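Long-range contacts in formate-dependent phosphoribosylglycinamide formyltransferase (Mycobacterium tuberculosis H37Rv, PDB 6KHR), which belongs to the ATP-grasp superfamily of enzymes and carries the ATP-grasp domain that defines that group: residues A[51-57]-A[67-73]; A[168-174]-A[213-219]; A[222-226]-A[262-266]; A[228-234]-A[286-291]; A[377-381]-A[393-397]. One frame throughout, in Å; residues are numbered along the deposited sequence.

Overall arrangement
Contact 4 is the core piece: two neighbouring strands deep in the large antiparallel sheet, joined by straight backbone bonds and lined with apolar side chains. Contact 3 uses an earlier part of the same strand, 224-235, yet meets a loop there, and a stacked amide replaces backbone pairing. Contact 5 is a buried hairpin contact at the far edge of that sheet, where charged groups reach the second subunit. The other two lie in other sheets: contact 1 closes a beta-alpha-beta unit in a parallel sheet, and contact 2 is a surface contact at the edge of a small antiparallel sheet with shorter, looser pairing. The centres of contacts 1 and 2 are about 39 Å apart.

Contact 1: A[51-57]-A[67-73]; sequences EVIAVDG and ADQSVVV
V52 and D68 open the contact: the backbone N of V52 donates to OD2 of D68 at 164°, using the carboxylate lone pair that points away from the other oxygen. D68 CG is anti to its own carbonyl carbon (chi1 -52°), which carries the carboxylate across to the start of the neighbouring strand, where D68 CG also lies 3.5 Å from CG of E51. From there a ladder of backbone bonds runs on. Q69 N reaches V52 O, A54 N gives 2.9 Å to Q69 O, V71 N gives 2.9 Å to A54 O, and D56 N and V73 N continue the pattern through V71 O and D56 O.

Side chains alternate between the two faces. On one, I53 lies alongside Q69 and also V71, its CG2 3.9 Å from V71 CG2, and V55 lies alongside V71, with V55 CG2 4.0 Å from V71 CB. On the other, A54 CB meets A67 CB at 3.7 Å.

Further out, Q46 NE2 is a second donor to D68 OD2, so that oxygen is gripped from two places. I53 bonds through its backbone to V29 and L31 of strand 28-32 and V55 to L31, while L88 of helix 78-88 packs on I53 and Q69. H64 of helix 62-66 packs on A54, D56 and S70, on the face away from I53.

Strand 51-56, helix 62-66 and strand 69-72 thus form a beta-alpha-beta unit, with 69-72 the outermost strand of a five-stranded parallel sheet of Rossmann-like character.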
# COMPACT_ATOMS: atom_id res chain seq x y z
N GLU A 51 -10.13 -7.66 11.88
CA GLU A 51 -10.27 -8.96 11.24
C GLU A 51 -11.14 -8.82 9.99
O GLU A 51 -12.16 -8.14 10.01
CB GLU A 51 -10.91 -9.96 12.20
CG GLU A 51 -10.13 -11.24 12.43
CD GLU A 51 -10.87 -12.24 13.33
OE1 GLU A 51 -12.13 -12.20 13.40
OE2 GLU A 51 -10.19 -13.07 13.97
N VAL A 52 -10.74 -9.49 8.91
CA VAL A 52 -11.49 -9.41 7.66
C VAL A 52 -11.91 -10.81 7.20
O VAL A 52 -11.09 -11.73 7.17
CB VAL A 52 -10.70 -8.72 6.53
CG1 VAL A 52 -11.52 -8.78 5.24
CG2 VAL A 52 -10.39 -7.28 6.92
N ILE A 53 -13.17 -10.94 6.83
CA ILE A 53 -13.72 -12.14 6.21
C ILE A 53 -13.85 -11.86 4.72
O ILE A 53 -14.51 -10.90 4.32
CB ILE A 53 -15.09 -12.48 6.83
CG1 ILE A 53 -14.97 -12.58 8.35
CG2 ILE A 53 -15.66 -13.75 6.20
CD1 ILE A 53 -16.21 -12.09 9.06
N ALA A 54 -13.23 -12.70 3.89
CA ALA A 54 -13.33 -12.56 2.45
C ALA A 54 -14.30 -13.60 1.90
O ALA A 54 -14.10 -14.81 2.09
CB ALA A 54 -11.96 -12.67 1.78
N VAL A 55 -15.34 -13.13 1.23
CA VAL A 55 -16.39 -13.97 0.67
C VAL A 55 -16.30 -13.90 -0.85
O VAL A 55 -16.10 -12.81 -1.40
CB VAL A 55 -17.79 -13.53 1.15
CG1 VAL A 55 -18.84 -14.44 0.57
CG2 VAL A 55 -17.86 -13.52 2.67
N ASP A 56 -16.44 -15.04 -1.51
CA ASP A 56 -16.55 -15.06 -2.96
C ASP A 56 -17.20 -16.38 -3.39
O ASP A 56 -17.52 -17.23 -2.55
CB ASP A 56 -15.19 -14.86 -3.64
CG ASP A 56 -15.33 -14.23 -5.02
OD1 ASP A 56 -16.32 -14.56 -5.71
OD2 ASP A 56 -14.47 -13.40 -5.39
N GLY A 57 -17.40 -16.52 -4.70
CA GLY A 57 -18.01 -17.71 -5.28
C GLY A 57 -17.13 -18.93 -5.39
O GLY A 57 -17.58 -20.04 -5.09
N ALA A 67 -6.71 -13.03 3.94
CA ALA A 67 -7.78 -12.74 4.88
C ALA A 67 -7.64 -13.60 6.13
O ALA A 67 -6.94 -14.62 6.15
CB ALA A 67 -9.15 -12.96 4.23
N ASP A 68 -8.33 -13.16 7.19
CA ASP A 68 -8.40 -13.92 8.43
C ASP A 68 -9.37 -15.09 8.33
O ASP A 68 -9.16 -16.12 8.97
CB ASP A 68 -8.85 -13.00 9.57
CG ASP A 68 -8.01 -11.75 9.68
OD1 ASP A 68 -6.83 -11.86 10.08
OD2 ASP A 68 -8.54 -10.66 9.35
N GLN A 69 -10.43 -14.94 7.56
CA GLN A 69 -11.41 -16.00 7.39
C GLN A 69 -11.91 -15.95 5.96
O GLN A 69 -12.22 -14.87 5.44
CB GLN A 69 -12.57 -15.84 8.37
CG GLN A 69 -13.57 -16.96 8.32
CD GLN A 69 -14.52 -16.89 9.48
OE1 GLN A 69 -14.46 -15.96 10.29
NE2 GLN A 69 -15.41 -17.88 9.59
N SER A 70 -11.95 -17.11 5.31
CA SER A 70 -12.38 -17.22 3.93
C SER A 70 -13.72 -17.95 3.88
O SER A 70 -13.99 -18.84 4.70
CB SER A 70 -11.35 -17.97 3.08
OG SER A 70 -10.16 -17.21 2.94
N VAL A 71 -14.56 -17.54 2.95
CA VAL A 71 -15.90 -18.10 2.81
C VAL A 71 -16.22 -18.19 1.33
O VAL A 71 -15.93 -17.27 0.56
CB VAL A 71 -16.95 -17.26 3.57
CG1 VAL A 71 -18.35 -17.76 3.26
CG2 VAL A 71 -16.70 -17.32 5.07
N VAL A 72 -16.79 -19.32 0.93
CA VAL A 72 -17.24 -19.56 -0.43
C VAL A 72 -18.76 -19.64 -0.41
O VAL A 72 -19.33 -20.50 0.27
CB VAL A 72 -16.63 -20.85 -0.99
CG1 VAL A 72 -17.35 -21.26 -2.26
CG2 VAL A 72 -15.15 -20.67 -1.25
N VAL A 73 -19.41 -18.74 -1.13
CA VAL A 73 -20.85 -18.84 -1.34
C VAL A 73 -21.17 -18.23 -2.69
O VAL A 73 -20.54 -17.26 -3.11
CB VAL A 73 -21.69 -18.14 -0.25
CG1 VAL A 73 -22.49 -19.17 0.54
CG2 VAL A 73 -20.81 -17.30 0.65

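Contact 2: A[168-174]-A[213-219]; sequences PLLVSPV and RVCAESV
The edge of a small antiparallel sheet in the ATP-grasp domain is made here, where S172 pairs with C215 and V171 packs against V214. The S172-C215 pair is the hydrogen-bonded kind: S172 N donates to C215 O at 3.0 Å, and C215 N returns a bond to S172 O at 2.9 Å. One residue on, P173 and V214 form a non-hydrogen-bonded pair, with their side chains diverging. Beyond it the bond from V174 N to R213 O is weak, and the model breaks after V174, with 175-180 not built.

S172 OG, set anti to the backbone N by a chi1 of 163°, reaches forward to the next residue and donates to P173 O at 3.0 Å, coming from above the carbonyl plane.

Strand 214-217 is the middle one of three. Its other edge goes to strand 149-152, where V214 and A216 bond to V152 and W150, so residues of this strand serve one neighbour and the other by turns.

Toward the 168 end the pairing is looser. L170 N reaches E217 O only weakly, at an N-H...O angle of 124°, and CB of L170 sits 3.7 Å from CB of E217. P168, which follows a cis peptide bond, crosses V219 at about a right angle, its CG 3.7 Å from V219 CB. V171 and L169 also touch helix 155-165, through L158 and V161 respectively, and E217 OE2 makes a long, weak ion pair with R135.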
# COMPACT_ATOMS: atom_id res chain seq x y z
N PRO A 168 -23.67 11.65 -35.00
CA PRO A 168 -23.92 10.24 -34.77
C PRO A 168 -24.65 9.97 -33.47
O PRO A 168 -24.71 10.84 -32.67
CB PRO A 168 -22.53 9.68 -34.54
CG PRO A 168 -21.82 10.81 -33.90
CD PRO A 168 -22.32 12.03 -34.65
N LEU A 169 -25.17 8.75 -33.34
CA LEU A 169 -25.88 8.26 -32.13
C LEU A 169 -25.10 7.07 -31.59
O LEU A 169 -24.26 6.52 -32.28
CB LEU A 169 -27.29 7.84 -32.50
CG LEU A 169 -28.33 8.92 -32.31
CD1 LEU A 169 -29.71 8.39 -32.62
CD2 LEU A 169 -28.28 9.44 -30.90
N LEU A 170 -25.41 6.67 -30.37
CA LEU A 170 -24.64 5.60 -29.72
C LEU A 170 -25.63 4.55 -29.28
O LEU A 170 -25.87 4.44 -28.10
CB LEU A 170 -23.99 6.24 -28.49
CG LEU A 170 -22.50 6.03 -28.37
CD1 LEU A 170 -22.17 4.55 -28.37
CD2 LEU A 170 -21.79 6.75 -29.51
N VAL A 171 -26.19 3.80 -30.22
CA VAL A 171 -27.21 2.81 -29.81
C VAL A 171 -26.52 1.69 -29.04
O VAL A 171 -25.61 1.10 -29.55
CB VAL A 171 -28.02 2.28 -30.98
CG1 VAL A 171 -27.20 1.32 -31.81
CG2 VAL A 171 -29.26 1.57 -30.45
N SER A 172 -27.01 1.44 -27.85
CA SER A 172 -26.47 0.48 -26.92
C SER A 172 -27.62 -0.32 -26.33
O SER A 172 -28.71 0.23 -26.10
CB SER A 172 -25.69 1.17 -25.80
OG SER A 172 -25.49 0.29 -24.71
N PRO A 173 -27.43 -1.62 -26.11
CA PRO A 173 -28.43 -2.38 -25.36
C PRO A 173 -28.51 -1.85 -23.93
O PRO A 173 -27.49 -1.52 -23.32
CB PRO A 173 -27.90 -3.82 -25.41
CG PRO A 173 -26.42 -3.67 -25.73
CD PRO A 173 -26.30 -2.44 -26.56
N VAL A 174 -29.73 -1.75 -23.41
CA VAL A 174 -29.97 -1.07 -22.13
C VAL A 174 -29.15 -1.65 -20.99
O VAL A 174 -28.72 -2.80 -21.04
CB VAL A 174 -31.46 -1.10 -21.76
CG1 VAL A 174 -31.85 -2.49 -21.28
CG2 VAL A 174 -31.75 -0.06 -20.70
N ARG A 213 -35.71 -2.62 -23.37
CA ARG A 213 -35.31 -1.25 -23.66
C ARG A 213 -33.94 -1.21 -24.33
O ARG A 213 -33.11 -2.10 -24.15
CB ARG A 213 -35.29 -0.41 -22.39
CG ARG A 213 -36.62 -0.30 -21.66
CD ARG A 213 -36.80 1.11 -21.11
NE ARG A 213 -37.94 1.18 -20.20
CZ ARG A 213 -38.64 2.29 -19.94
NH1 ARG A 213 -38.34 3.44 -20.53
NH2 ARG A 213 -39.66 2.24 -19.09
N VAL A 214 -33.71 -0.15 -25.10
CA VAL A 214 -32.43 0.10 -25.76
C VAL A 214 -32.10 1.57 -25.60
O VAL A 214 -32.93 2.44 -25.88
CB VAL A 214 -32.46 -0.29 -27.24
CG1 VAL A 214 -31.50 0.57 -28.03
CG2 VAL A 214 -32.12 -1.76 -27.40
N CYS A 215 -30.87 1.86 -25.17
CA CYS A 215 -30.48 3.22 -24.81
C CYS A 215 -29.80 3.92 -25.98
O CYS A 215 -28.83 3.39 -26.55
CB CYS A 215 -29.56 3.19 -23.60
SG CYS A 215 -29.04 4.82 -23.16
N ALA A 216 -30.26 5.12 -26.29
CA ALA A 216 -29.69 5.92 -27.37
C ALA A 216 -29.04 7.17 -26.78
O ALA A 216 -29.67 7.88 -25.99
CB ALA A 216 -30.76 6.31 -28.39
N GLU A 217 -27.80 7.43 -27.18
CA GLU A 217 -27.02 8.56 -26.68
C GLU A 217 -26.54 9.42 -27.84
O GLU A 217 -26.03 8.90 -28.83
CB GLU A 217 -25.82 8.10 -25.85
CG GLU A 217 -26.15 7.71 -24.42
CD GLU A 217 -24.91 7.62 -23.55
OE1 GLU A 217 -24.56 6.50 -23.10
OE2 GLU A 217 -24.29 8.67 -23.31
N SER A 218 -26.72 10.73 -27.71
CA SER A 218 -26.06 11.66 -28.61
C SER A 218 -24.59 11.76 -28.24
O SER A 218 -24.23 11.73 -27.06
CB SER A 218 -26.72 13.03 -28.55
OG SER A 218 -27.83 13.09 -29.42
N VAL A 219 -23.74 11.88 -29.25
CA VAL A 219 -22.30 11.86 -29.06
C VAL A 219 -21.78 13.28 -28.97
O VAL A 219 -22.11 14.14 -29.81
CB VAL A 219 -21.61 11.10 -30.18
CG1 VAL A 219 -20.13 10.94 -29.86
CG2 VAL A 219 -22.25 9.77 -30.32

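Contact 3: A[222-226]-A[262-266]; sequences IEFLV and PQKLS
F224 and Q263 carry this contact, with the side-chain amide laid over one face of the ring. The two planes are 19° apart, and Q263 NE2 stands 3.4 Å above the ring plane, displaced toward the rim on the CZ side. Q263 leaves its backbone with CG anti to N (chi1 168°), then bends at chi2, and that bend swings the amide over the phenyl group. Below the amide stem, Q263 CG packs at 3.8 Å on CG2 of the buried V226. The opposite face of the ring is taken by CB of its neighbour E223, so the phenyl is held on both sides.

The outer end is looser. K264 crosses the ring at about a right angle, its CE 3.7 Å from F224 CZ and its NZ in the ring plane at the edge. E223 OE1 lies 4.2 Å from K264 NZ, a loose electrostatic pairing, too long for a salt bridge. Both residues are exposed. E223 and F224 together face I296 of strand 288-297 in a classic beta bulge.

Both polar atoms of the amide are engaged around its rim. Q263 NE2 donates to K264 O at 2.7 Å and 174°, almost exactly in the amide plane, and OE1 accepts from W260 NE1. With both polar ends so engaged, the amide's rotation is fixed, leaving its flat face for the aromatic ring.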
# COMPACT_ATOMS: atom_id res chain seq x y z
N ILE A 222 -15.23 15.23 -26.52
CA ILE A 222 -14.64 14.99 -25.21
C ILE A 222 -13.14 15.19 -25.30
O ILE A 222 -12.49 14.70 -26.22
CB ILE A 222 -14.98 13.59 -24.67
CG1 ILE A 222 -16.49 13.44 -24.55
CG2 ILE A 222 -14.35 13.37 -23.30
CD1 ILE A 222 -16.92 12.03 -24.34
N GLU A 223 -12.59 15.94 -24.35
CA GLU A 223 -11.15 16.08 -24.15
C GLU A 223 -10.67 14.95 -23.25
O GLU A 223 -9.93 14.06 -23.69
CB GLU A 223 -10.87 17.45 -23.53
CG GLU A 223 -9.77 18.29 -24.09
CD GLU A 223 -9.75 19.66 -23.41
OE1 GLU A 223 -8.76 20.01 -22.74
OE2 GLU A 223 -10.76 20.38 -23.53
N PHE A 224 -11.08 14.97 -21.99
CA PHE A 224 -10.65 14.01 -20.98
C PHE A 224 -11.81 13.21 -20.41
O PHE A 224 -12.87 13.75 -20.12
CB PHE A 224 -9.97 14.68 -19.77
CG PHE A 224 -9.19 15.89 -20.10
CD1 PHE A 224 -8.09 15.82 -20.93
CD2 PHE A 224 -9.52 17.10 -19.53
CE1 PHE A 224 -7.35 16.94 -21.21
CE2 PHE A 224 -8.79 18.24 -19.81
CZ PHE A 224 -7.70 18.16 -20.65
N LEU A 225 -11.57 11.92 -20.21
CA LEU A 225 -12.27 11.18 -19.18
C LEU A 225 -11.57 11.43 -17.85
O LEU A 225 -10.34 11.49 -17.76
CB LEU A 225 -12.29 9.70 -19.51
CG LEU A 225 -12.86 9.45 -20.91
CD1 LEU A 225 -12.89 7.97 -21.24
CD2 LEU A 225 -14.23 10.10 -21.10
N VAL A 226 -12.37 11.61 -16.80
CA VAL A 226 -11.85 11.96 -15.49
C VAL A 226 -12.60 11.18 -14.42
O VAL A 226 -13.83 11.06 -14.47
CB VAL A 226 -11.95 13.48 -15.25
CG1 VAL A 226 -12.02 13.80 -13.77
CG2 VAL A 226 -10.74 14.17 -15.88
N PRO A 262 -2.36 14.52 -10.90
CA PRO A 262 -3.66 15.12 -11.19
C PRO A 262 -3.87 15.47 -12.66
O PRO A 262 -2.91 15.81 -13.34
CB PRO A 262 -3.63 16.39 -10.34
CG PRO A 262 -2.17 16.80 -10.30
CD PRO A 262 -1.35 15.53 -10.54
N GLN A 263 -5.11 15.37 -13.12
CA GLN A 263 -5.53 15.98 -14.38
C GLN A 263 -5.87 17.44 -14.14
O GLN A 263 -6.72 17.75 -13.30
CB GLN A 263 -6.74 15.24 -14.94
CG GLN A 263 -7.41 15.99 -16.08
CD GLN A 263 -6.46 16.20 -17.26
OE1 GLN A 263 -5.94 15.23 -17.83
NE2 GLN A 263 -6.23 17.47 -17.61
N LYS A 264 -5.23 18.36 -14.87
CA LYS A 264 -5.53 19.77 -14.69
C LYS A 264 -6.91 20.11 -15.25
O LYS A 264 -7.32 19.61 -16.31
CB LYS A 264 -4.46 20.65 -15.36
CG LYS A 264 -4.41 20.58 -16.90
CD LYS A 264 -5.35 21.60 -17.60
CE LYS A 264 -6.10 20.98 -18.79
NZ LYS A 264 -7.36 21.67 -19.18
N LEU A 265 -7.64 20.95 -14.54
CA LEU A 265 -8.91 21.47 -14.99
C LEU A 265 -8.92 22.98 -14.78
O LEU A 265 -8.26 23.51 -13.88
CB LEU A 265 -10.08 20.82 -14.25
CG LEU A 265 -10.16 19.30 -14.36
CD1 LEU A 265 -11.30 18.77 -13.53
CD2 LEU A 265 -10.35 18.92 -15.81
N SER A 266 -9.68 23.67 -15.62
CA SER A 266 -9.92 25.08 -15.37
C SER A 266 -10.73 25.26 -14.10
O SER A 266 -11.44 24.35 -13.64
CB SER A 266 -10.65 25.72 -16.56
OG SER A 266 -11.72 24.90 -16.97

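Contact 4: A[228-234]-A[286-291]; sequences MIVVCSQ and GRGVFG
C232 pairs with G288, and V230 with F290, in the central antiparallel sheet of the ATP-grasp domain, where strands 224-235 and 288-297 are neighbours. Both are hydrogen-bonded pairs: V230 N to F290 O is 2.7 Å, C232 N to G288 O is 2.8 Å, and each pair has its return bond. On the V231 side, I229 CG2 meets V289 CG1 at 3.7 Å.

R287, just before the paired strand, reaches along the end of the ladder. Its CB lies beside C232 O; CG sits over the same carbonyl and 3.5 Å from S233 CA; CD comes 3.6 Å from NE2 of Q234, a poorly ordered side chain. A bend at chi3 (32°) then turns the guanidinium, and Q234 NE2 stands at its edge with the two planes 80° apart. The guanidinium is held at the end of helix 325-334: NE donates to A332 O and NH2 to I333 O, while NH1 makes a long, weak pair with E117.

On the face of V230 and C232, helix 267-284 packs against the strands. There C232 SG approaches the F290 ring obliquely, 5.4 Å from its centroid.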
# COMPACT_ATOMS: atom_id res chain seq x y z
N MET A 228 -13.44 11.31 -10.50
CA MET A 228 -13.50 12.06 -9.24
C MET A 228 -13.74 11.06 -8.12
O MET A 228 -14.81 10.44 -8.06
CB MET A 228 -14.61 13.10 -9.26
CG MET A 228 -14.52 14.12 -10.35
SD MET A 228 -13.25 15.33 -9.97
CE MET A 228 -13.82 15.78 -8.32
N ILE A 229 -12.73 10.87 -7.27
CA ILE A 229 -12.86 10.00 -6.12
C ILE A 229 -13.38 10.84 -4.98
O ILE A 229 -12.72 11.80 -4.58
CB ILE A 229 -11.53 9.36 -5.72
CG1 ILE A 229 -10.98 8.47 -6.83
CG2 ILE A 229 -11.75 8.54 -4.44
CD1 ILE A 229 -11.75 7.23 -7.03
N VAL A 230 -14.56 10.47 -4.46
CA VAL A 230 -15.18 11.16 -3.34
C VAL A 230 -15.18 10.21 -2.15
O VAL A 230 -15.51 9.02 -2.28
CB VAL A 230 -16.60 11.62 -3.68
CG1 VAL A 230 -17.16 12.36 -2.52
CG2 VAL A 230 -16.59 12.49 -4.93
N VAL A 231 -14.80 10.74 -1.00
CA VAL A 231 -14.66 9.98 0.23
C VAL A 231 -15.61 10.56 1.25
O VAL A 231 -15.57 11.77 1.51
CB VAL A 231 -13.22 10.05 0.79
CG1 VAL A 231 -13.11 9.25 2.10
CG2 VAL A 231 -12.20 9.61 -0.26
N CYS A 232 -16.45 9.71 1.83
CA CYS A 232 -17.37 10.10 2.89
C CYS A 232 -17.06 9.27 4.11
O CYS A 232 -17.20 8.04 4.10
CB CYS A 232 -18.81 9.91 2.44
SG CYS A 232 -19.12 10.80 0.93
N SER A 233 -16.62 9.93 5.18
CA SER A 233 -16.39 9.23 6.42
C SER A 233 -16.84 10.11 7.57
O SER A 233 -17.49 11.14 7.38
CB SER A 233 -14.92 8.82 6.58
OG SER A 233 -14.76 8.01 7.73
N GLN A 234 -16.53 9.67 8.77
CA GLN A 234 -16.65 10.49 9.96
C GLN A 234 -15.25 10.91 10.38
O GLN A 234 -14.30 10.13 10.24
CB GLN A 234 -17.39 9.74 11.08
CG GLN A 234 -18.82 10.27 11.40
CD GLN A 234 -19.89 9.85 10.38
OE1 GLN A 234 -20.39 10.67 9.61
NE2 GLN A 234 -20.25 8.57 10.40
N GLY A 286 -24.68 7.64 2.97
CA GLY A 286 -23.87 6.63 3.64
C GLY A 286 -22.39 6.91 3.51
O GLY A 286 -21.93 7.74 2.74
N ARG A 287 -21.63 6.17 4.31
CA ARG A 287 -20.18 6.25 4.24
C ARG A 287 -19.65 5.45 3.05
O ARG A 287 -20.28 4.49 2.59
CB ARG A 287 -19.58 5.73 5.54
CG ARG A 287 -18.98 6.83 6.41
CD ARG A 287 -18.87 6.41 7.85
NE ARG A 287 -18.63 4.98 7.99
CZ ARG A 287 -19.11 4.24 8.99
NH1 ARG A 287 -19.86 4.79 9.92
NH2 ARG A 287 -18.83 2.94 9.05
N GLY A 288 -18.50 5.85 2.54
CA GLY A 288 -17.89 5.07 1.48
C GLY A 288 -16.93 5.89 0.65
O GLY A 288 -16.68 7.07 0.90
N VAL A 289 -16.37 5.22 -0.35
CA VAL A 289 -15.50 5.83 -1.33
C VAL A 289 -16.19 5.67 -2.67
O VAL A 289 -16.50 4.55 -3.08
CB VAL A 289 -14.10 5.20 -1.36
CG1 VAL A 289 -13.33 5.78 -2.47
CG2 VAL A 289 -13.38 5.51 -0.08
N PHE A 290 -16.44 6.78 -3.34
CA PHE A 290 -17.20 6.76 -4.58
C PHE A 290 -16.31 7.25 -5.70
O PHE A 290 -15.55 8.21 -5.53
CB PHE A 290 -18.46 7.63 -4.46
CG PHE A 290 -19.43 7.17 -3.40
CD1 PHE A 290 -19.16 7.38 -2.05
CD2 PHE A 290 -20.61 6.54 -3.75
CE1 PHE A 290 -20.05 6.96 -1.08
CE2 PHE A 290 -21.51 6.11 -2.78
CZ PHE A 290 -21.22 6.33 -1.44
N GLY A 291 -16.37 6.56 -6.84
CA GLY A 291 -15.73 7.01 -8.05
C GLY A 291 -16.78 7.59 -8.98
O GLY A 291 -17.73 6.91 -9.36

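Contact 5: A[377-381]-A[393-397]; sequences VPESD and LATAP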
# COMPACT_ATOMS: atom_id res chain seq x y z
N VAL A 377 13.49 1.72 -14.41
CA VAL A 377 12.88 3.04 -14.69
C VAL A 377 12.75 3.80 -13.38
O VAL A 377 12.19 3.29 -12.47
CB VAL A 377 11.49 2.82 -15.30
CG1 VAL A 377 10.66 4.07 -15.32
CG2 VAL A 377 11.57 2.19 -16.66
N PRO A 378 13.26 5.03 -13.28
CA PRO A 378 13.16 5.82 -12.06
C PRO A 378 11.76 6.09 -11.50
O PRO A 378 10.87 6.31 -12.22
CB PRO A 378 13.84 7.14 -12.40
CG PRO A 378 13.97 7.13 -13.88
CD PRO A 378 14.04 5.69 -14.31
N GLU A 379 11.64 6.00 -10.18
CA GLU A 379 10.44 6.24 -9.34
C GLU A 379 9.34 5.28 -9.73
O GLU A 379 8.22 5.63 -9.62
CB GLU A 379 9.97 7.68 -9.46
CG GLU A 379 10.69 8.68 -8.59
CD GLU A 379 10.14 10.10 -8.64
OE1 GLU A 379 9.12 10.37 -8.01
OE2 GLU A 379 10.75 10.93 -9.28
N SER A 380 9.68 4.08 -10.10
CA SER A 380 8.67 3.12 -10.57
C SER A 380 8.31 2.08 -9.52
O SER A 380 9.03 1.87 -8.60
CB SER A 380 9.13 2.51 -11.85
OG SER A 380 10.30 1.76 -11.69
N ASP A 381 7.13 1.52 -9.69
CA ASP A 381 6.64 0.44 -8.83
C ASP A 381 5.80 -0.50 -9.67
O ASP A 381 5.42 -0.16 -10.74
CB ASP A 381 5.90 0.95 -7.60
CG ASP A 381 6.05 0.03 -6.41
OD1 ASP A 381 6.75 -0.99 -6.53
OD2 ASP A 381 5.47 0.33 -5.37
N LEU A 393 3.48 1.34 -12.34
CA LEU A 393 3.33 2.64 -11.70
C LEU A 393 4.61 3.44 -11.77
O LEU A 393 5.71 2.88 -11.62
CB LEU A 393 2.90 2.49 -10.24
CG LEU A 393 1.64 1.67 -9.97
CD1 LEU A 393 1.80 0.84 -8.71
CD2 LEU A 393 0.48 2.60 -9.83
N ALA A 394 4.47 4.74 -11.95
CA ALA A 394 5.59 5.67 -11.83
C ALA A 394 5.09 6.96 -11.21
O ALA A 394 3.91 7.31 -11.34
CB ALA A 394 6.20 5.97 -13.19
N THR A 395 5.98 7.66 -10.53
CA THR A 395 5.74 9.04 -10.15
C THR A 395 6.87 9.88 -10.71
O THR A 395 7.86 9.36 -11.20
CB THR A 395 5.61 9.21 -8.63
OG1 THR A 395 6.77 8.66 -7.99
CG2 THR A 395 4.30 8.53 -8.11
N ALA A 396 6.72 11.20 -10.61
CA ALA A 396 7.63 12.16 -11.21
C ALA A 396 7.23 13.55 -10.75
O ALA A 396 6.11 13.75 -10.25
CB ALA A 396 7.56 12.09 -12.73
N PRO A 397 8.10 14.55 -10.91
CA PRO A 397 7.67 15.93 -10.66
C PRO A 397 6.63 16.42 -11.63
O PRO A 397 5.98 17.42 -11.34
CB PRO A 397 8.96 16.75 -10.78
CG PRO A 397 10.07 15.77 -10.57
CD PRO A 397 9.56 14.43 -11.05
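E379 and T395 face each other at the mouth of a beta hairpin, and the backbone bonds come first. T395 N donates to E379 O at 3.2 Å. Further along, D381 and L393 form a hydrogen-bonded antiparallel pair: D381 N to L393 O is 2.8 Å and L393 N to D381 O is 2.9 Å. Between them S380 and A394 make a non-hydrogen-bonded pair with their CA atoms 4.2 Å apart.

Among polar side chains, T395 OG1 donates to E379 OE1 at 2.9 Å, meeting the carboxylate on its anti side and 35° out of its plane. The two side chains cross at about a right angle. T395 holds its hydroxyl between the backbone N and the carbonyl carbon (chi1 54°), which aims it at E379, whose chain is extended beyond CG. Within 377-381, V377 to S380 is a type II turn, with E379 at positive phi (61°) in its third position; S380 OG closes the turn by donating to V377 O at 2.6 Å.

Apolar touches are few: D381 CB lies 4.2 Å from L393 CD1.

Charges link the hairpin outward. E379 OE2 makes a salt bridge to R405, which also donates to T395 O and so ties both segments. D381 OD2 pairs with R319, and D381 OD1 with R331 of the second subunit, although the D381 side chain is poorly ordered.

Helix 399-413 lies against S380 and A394 through V409 and R405, strand 346-351 bonds to the other edge of strand 390-395, and strand 380-384 is the outermost of the sheet within this chain.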